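Local coordinates for protein glycine betaine/carnitine/choline ABC transporter (Staphylococcus aureus subsp. aureus Mu50, PDB 3O66) that probably binds glycine betaine, carnitine or choline as the substrate-binding component of an ABC transporter that imports such compounds, at residues 12-17 with 61-66; 53-58 with 67-72. One frame throughout, in Å; residues are numbered along the deposited sequence.

Contact 1. Residues 12-17 with 61-66; sequences KITALS and GDANIS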
loop_
_atom_site.group_PDB
_atom_site.type_symbol
_atom_site.label_atom_id
_atom_site.label_comp_id
_atom_site.label_asym_id
_atom_site.label_seq_id
_atom_site.Cartn_x
_atom_site.Cartn_y
_atom_site.Cartn_z
ATOM N N LYS A 12 18.931 6.476 -6.731
ATOM C CA LYS A 12 18.244 5.392 -7.380
ATOM C C LYS A 12 17.122 4.900 -6.461
ATOM O O LYS A 12 17.345 4.646 -5.271
ATOM C CB LYS A 12 19.225 4.270 -7.704
ATOM C CG LYS A 12 20.257 4.635 -8.782
ATOM C CD LYS A 12 21.408 3.634 -8.748
ATOM C CE LYS A 12 22.479 3.953 -9.779
ATOM N NZ LYS A 12 22.097 3.354 -11.094
ATOM N N ILE A 13 15.932 4.785 -7.039
ATOM C CA ILE A 13 14.705 4.503 -6.324
ATOM C C ILE A 13 14.192 3.117 -6.726
ATOM O O ILE A 13 13.864 2.861 -7.917
ATOM C CB ILE A 13 13.600 5.548 -6.673
ATOM C CG1 ILE A 13 14.123 6.980 -6.467
ATOM C CG2 ILE A 13 12.298 5.232 -5.905
ATOM C CD1 ILE A 13 13.204 8.107 -6.993
ATOM N N THR A 14 14.058 2.234 -5.746
ATOM C CA THR A 14 13.554 0.914 -6.063
ATOM C C THR A 14 12.046 0.971 -6.299
ATOM O O THR A 14 11.303 1.707 -5.585
ATOM C CB THR A 14 13.790 -0.094 -4.946
ATOM O OG1 THR A 14 12.981 0.279 -3.819
ATOM C CG2 THR A 14 15.234 -0.153 -4.564
ATOM N N ALA A 15 11.602 0.208 -7.295
ATOM C CA ALA A 15 10.177 0.085 -7.563
ATOM C C ALA A 15 9.810 -1.355 -7.842
ATOM O O ALA A 15 10.596 -2.099 -8.489
ATOM C CB ALA A 15 9.792 0.960 -8.715
ATOM N N LEU A 16 8.628 -1.751 -7.354
ATOM C CA LEU A 16 8.062 -3.066 -7.603
ATOM C C LEU A 16 7.454 -3.016 -9.004
ATOM O O LEU A 16 7.353 -1.938 -9.598
ATOM C CB LEU A 16 6.952 -3.402 -6.560
ATOM C CG LEU A 16 7.348 -3.404 -5.076
ATOM C CD1 LEU A 16 6.109 -3.576 -4.202
ATOM C CD2 LEU A 16 8.406 -4.494 -4.768
ATOM N N SER A 17 7.035 -4.162 -9.530
ATOM C CA SER A 17 6.279 -4.185 -10.796
ATOM C C SER A 17 4.822 -3.698 -10.712
ATOM O O SER A 17 4.115 -3.661 -11.739
ATOM C CB SER A 17 6.365 -5.576 -11.485
ATOM O OG SER A 17 6.083 -6.612 -10.552
ATOM N N GLY A 61 23.673 -1.299 -1.447
ATOM C CA GLY A 61 24.150 -0.074 -2.093
ATOM C C GLY A 61 23.709 0.038 -3.543
ATOM O O GLY A 61 24.198 0.894 -4.279
ATOM N N ASP A 62 22.777 -0.822 -3.950
ATOM C CA ASP A 62 22.267 -0.824 -5.325
ATOM C C ASP A 62 21.242 0.272 -5.597
ATOM O O ASP A 62 20.956 0.616 -6.764
ATOM C CB ASP A 62 21.645 -2.169 -5.638
ATOM C CG ASP A 62 22.642 -3.319 -5.545
ATOM O OD1 ASP A 62 23.867 -3.116 -5.768
ATOM O OD2 ASP A 62 22.175 -4.426 -5.240
ATOM N N ALA A 63 20.662 0.785 -4.519
ATOM C CA ALA A 63 19.759 1.926 -4.555
ATOM C C ALA A 63 19.774 2.576 -3.205
ATOM O O ALA A 63 20.266 1.983 -2.221
ATOM C CB ALA A 63 18.314 1.494 -4.912
ATOM N N ASN A 64 19.227 3.792 -3.129
ATOM C CA ASN A 64 19.216 4.477 -1.844
ATOM C C ASN A 64 17.883 5.033 -1.404
ATOM O O ASN A 64 17.817 5.642 -0.327
ATOM C CB ASN A 64 20.320 5.545 -1.768
ATOM C CG ASN A 64 20.404 6.400 -3.028
ATOM O OD1 ASN A 64 19.482 6.416 -3.858
ATOM N ND2 ASN A 64 21.526 7.096 -3.190
ATOM N N ILE A 65 16.835 4.837 -2.221
ATOM C CA ILE A 65 15.447 5.190 -1.864
ATOM C C ILE A 65 14.559 4.013 -2.299
ATOM O O ILE A 65 14.824 3.421 -3.319
ATOM C CB ILE A 65 14.951 6.475 -2.584
ATOM C CG1 ILE A 65 15.727 7.715 -2.101
ATOM C CG2 ILE A 65 13.429 6.662 -2.422
ATOM C CD1 ILE A 65 15.386 9.003 -2.897
ATOM N N SER A 66 13.588 3.626 -1.467
ATOM C CA SER A 66 12.465 2.793 -1.906
ATOM C C SER A 66 11.243 3.702 -2.047
ATOM O O SER A 66 10.885 4.403 -1.094
ATOM C CB SER A 66 12.173 1.691 -0.889
ATOM O OG SER A 66 13.216 0.711 -0.869
#
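Strand 12-16 and the chain entering strand 65-70 run parallel, with bridges Ile13-Ile65 and Thr14-Ser66 and CA atoms of Ile13 and Ile65 4.6 Å apart. Thr14 N donates to Ile65 O (2.8 Å, 162° at the hydrogen), while Lys12 O lies within range of two successive amides and accepts from both Asn64 N and Ile65 N. Before the bridges begin, a side chain extends the pairing: Asn64 holds CG in the crowded position between its own N and C (chi1 45°), which sets OD1 2.9 Å from Lys12 N, an in-plane bond on a lone pair. Its ND2 goes on to Asp10 O. On one face Ile13 and Ile65 lie side by side with like torsions, their CG2 methyls 3.9 Å apart, beneath helix 19-35. The other face carries Thr14 and Ser66. Ser66 OG donates to Thr14 OG1 (3.0 Å), which is also hydrogen-bonded to Gln54 of helix 51-60; Thr14 CG2 meets Ala63 CB at 3.5 Å. Gly61 ends that helix in a Schellman motif, and residues 62-64 lead into the pairing. Strand 43-48, helix 51-60 and strand 65-70 form a beta-alpha-beta crossover that passes strand 12-16, giving the 2-1-3 order of a periplasmic-binding-protein lobe.

Contact 2. Residues 53-58 with 67-72; sequences IQHNAL and GVRYNG
One direct hydrogen bond and two bridging waters link helix 53-58 and strand 68-70, whose axes stay 10.5 Å apart at closest and run at 117° to each other. Gln54 spans the gap with its chain extended beyond CG. Its NE2 donates to Val68 O (3.0 Å, 160° at the hydrogen), nearly along the C=O axis and close to the amide's own plane; NE2 also bonds Ser51 OG. Its OE1 is hydrogen-bonded to Thr14 OG1 of strand 12-16 and accepts from water 1, at 2.7 Å, which in turn accepts from Val68 N. Both ends of the amide are therefore held, which fixes its flip, and Val68 is tied to it directly through O and by way of water 1 through N.

A second water joins the other pair: water 2 lies 2.8 Å from His55 ND1 and accepts from Arg69 NH1 at 2.9 Å, in the guanidinium plane. Arg69 bends at chi2 and chi3. The bends bring the guanidinium against helix 51-60, while NE forms a salt bridge with Asp74 of helix 71-76 and NH1 also bonds Ser66 OG, so the buried charge is probably balanced chiefly by Asp74.

Van der Waals contact is modest. Arg69 CD sits 3.4 Å from Gln54 NE2, His55 N lies over one guanidinium face, and Leu58 CD2 reaches its edge. The imidazole crosses the guanidinium obliquely, planes 73° apart, and meets Phe102 edge-to-face. Such helix-on-sheet packing, here with a buried polar interface, belongs to the alpha/beta lobes of periplasmic binding proteins.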
loop_
_atom_site.group_PDB
_atom_site.type_symbol
_atom_site.label_atom_id
_atom_site.label_comp_id
_atom_site.label_asym_id
_atom_site.label_seq_id
_atom_site.Cartn_x
_atom_site.Cartn_y
_atom_site.Cartn_z
ATOM N N ILE A 53 13.389 -7.797 -2.083
ATOM C CA ILE A 53 14.304 -7.371 -3.148
ATOM C C ILE A 53 14.592 -5.862 -3.003
ATOM O O ILE A 53 15.734 -5.426 -3.180
ATOM C CB ILE A 53 13.776 -7.733 -4.596
ATOM C CG1 ILE A 53 13.300 -9.205 -4.685
ATOM C CG2 ILE A 53 14.796 -7.396 -5.694
ATOM C CD1 ILE A 53 14.302 -10.271 -4.390
ATOM N N GLN A 54 13.570 -5.075 -2.656
ATOM C CA GLN A 54 13.776 -3.640 -2.445
ATOM C C GLN A 54 14.769 -3.431 -1.328
ATOM O O GLN A 54 15.667 -2.618 -1.470
ATOM C CB GLN A 54 12.477 -2.914 -2.079
ATOM C CG GLN A 54 11.415 -2.935 -3.167
ATOM C CD GLN A 54 10.443 -1.789 -2.972
ATOM O OE1 GLN A 54 10.657 -0.687 -3.481
ATOM N NE2 GLN A 54 9.372 -2.047 -2.230
ATOM N N HIS A 55 14.562 -4.151 -0.210
ATOM C CA HIS A 55 15.380 -4.019 0.991
ATOM C C HIS A 55 16.837 -4.352 0.702
ATOM O O HIS A 55 17.752 -3.604 1.092
ATOM C CB HIS A 55 14.857 -4.942 2.092
ATOM C CG HIS A 55 15.688 -4.924 3.340
ATOM N ND1 HIS A 55 15.812 -3.797 4.134
ATOM C CD2 HIS A 55 16.432 -5.887 3.931
ATOM C CE1 HIS A 55 16.601 -4.073 5.159
ATOM N NE2 HIS A 55 16.994 -5.332 5.058
ATOM N N ASN A 56 17.043 -5.489 0.043
ATOM C CA ASN A 56 18.369 -5.953 -0.281
ATOM C C ASN A 56 19.096 -4.962 -1.182
ATOM O O ASN A 56 20.294 -4.727 -0.980
ATOM C CB ASN A 56 18.344 -7.383 -0.845
ATOM C CG ASN A 56 18.004 -8.413 0.220
ATOM O OD1 ASN A 56 18.342 -8.239 1.402
ATOM N ND2 ASN A 56 17.374 -9.510 -0.191
ATOM N N ALA A 57 18.387 -4.356 -2.133
ATOM C CA ALA A 57 18.987 -3.292 -2.922
ATOM C C ALA A 57 19.545 -2.135 -2.060
ATOM O O ALA A 57 20.649 -1.661 -2.308
ATOM C CB ALA A 57 17.999 -2.749 -3.974
ATOM N N LEU A 58 18.773 -1.654 -1.086
ATOM C CA LEU A 58 19.255 -0.555 -0.240
ATOM C C LEU A 58 20.436 -1.004 0.613
ATOM O O LEU A 58 21.447 -0.286 0.741
ATOM C CB LEU A 58 18.124 0.045 0.634
ATOM C CG LEU A 58 17.380 1.253 0.011
ATOM C CD1 LEU A 58 16.748 0.910 -1.342
ATOM C CD2 LEU A 58 16.303 1.796 0.937
ATOM N N GLY A 67 10.584 3.679 -3.211
ATOM C CA GLY A 67 9.438 4.574 -3.435
ATOM C C GLY A 67 8.334 4.290 -2.424
ATOM O O GLY A 67 7.773 5.215 -1.809
ATOM N N VAL A 68 8.038 3.006 -2.222
ATOM C CA VAL A 68 6.968 2.614 -1.303
ATOM C C VAL A 68 7.333 1.310 -0.600
ATOM O O VAL A 68 7.803 0.350 -1.226
ATOM C CB VAL A 68 5.549 2.551 -2.000
ATOM C CG1 VAL A 68 5.496 1.457 -3.011
ATOM C CG2 VAL A 68 4.433 2.399 -0.965
ATOM N N ARG A 69 7.180 1.346 0.722
ATOM C CA ARG A 69 7.362 0.223 1.584
ATOM C C ARG A 69 6.168 0.204 2.500
ATOM O O ARG A 69 5.590 1.252 2.782
ATOM C CB ARG A 69 8.697 0.404 2.371
ATOM C CG ARG A 69 9.949 0.425 1.413
ATOM C CD ARG A 69 10.337 -0.986 0.877
ATOM N NE ARG A 69 10.939 -1.801 1.950
ATOM C CZ ARG A 69 12.227 -1.754 2.327
ATOM N NH1 ARG A 69 13.104 -0.977 1.699
ATOM N NH2 ARG A 69 12.654 -2.508 3.340
ATOM N N TYR A 70 5.796 -0.976 2.987
ATOM C CA TYR A 70 4.619 -1.072 3.833
ATOM C C TYR A 70 5.042 -1.516 5.213
ATOM O O TYR A 70 5.742 -2.520 5.312
ATOM C CB TYR A 70 3.633 -2.048 3.219
ATOM C CG TYR A 70 3.382 -1.685 1.781
ATOM C CD1 TYR A 70 2.378 -0.782 1.449
ATOM C CD2 TYR A 70 4.167 -2.231 0.756
ATOM C CE1 TYR A 70 2.146 -0.431 0.145
ATOM C CE2 TYR A 70 3.947 -1.886 -0.589
ATOM C CZ TYR A 70 2.926 -0.976 -0.877
ATOM O OH TYR A 70 2.675 -0.601 -2.173
ATOM N N ASN A 71 4.626 -0.788 6.260
ATOM C CA ASN A 71 5.247 -1.040 7.583
ATOM C C ASN A 71 5.065 -2.459 8.145
ATOM O O ASN A 71 6.022 -3.045 8.637
ATOM C CB ASN A 71 4.998 0.065 8.621
ATOM C CG ASN A 71 3.517 0.255 8.989
ATOM O OD1 ASN A 71 2.595 -0.413 8.464
ATOM N ND2 ASN A 71 3.287 1.206 9.895
ATOM N N GLY A 72 3.859 -3.022 8.030
ATOM C CA GLY A 72 3.641 -4.386 8.515
ATOM C C GLY A 72 4.499 -5.413 7.783
ATOM O O GLY A 72 4.896 -6.431 8.358
HETATM O O HOH W 1 8.859 1.170 -4.411
HETATM O O HOH W 2 15.551 -1.227 3.142
#

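The centres of contacts 1 and 2 lie about 8 Å apart, and both use strand 65-70: contact 1 pairs its beginning with strand 12-16, and contact 2 sets its continuation, past the corner at Gly67, against helix 51-60. Along the chain the segments alternate, 12-17, 53-58, 61-66, 67-72, so the two contacts cross in sequence. Besides the Thr14-Gln54 bond, they meet where Asp62 N lies 2.8 Å from Ala57 O, a probable hydrogen bond, and where Ile13 CG2 packs 3.6 Å from Gly67 N. Contact 1 joins two neighbouring strands of the five-stranded mixed sheet, and contact 2 places helix 51-60 against one of them, within one lobe of the putative two-lobed binding protein.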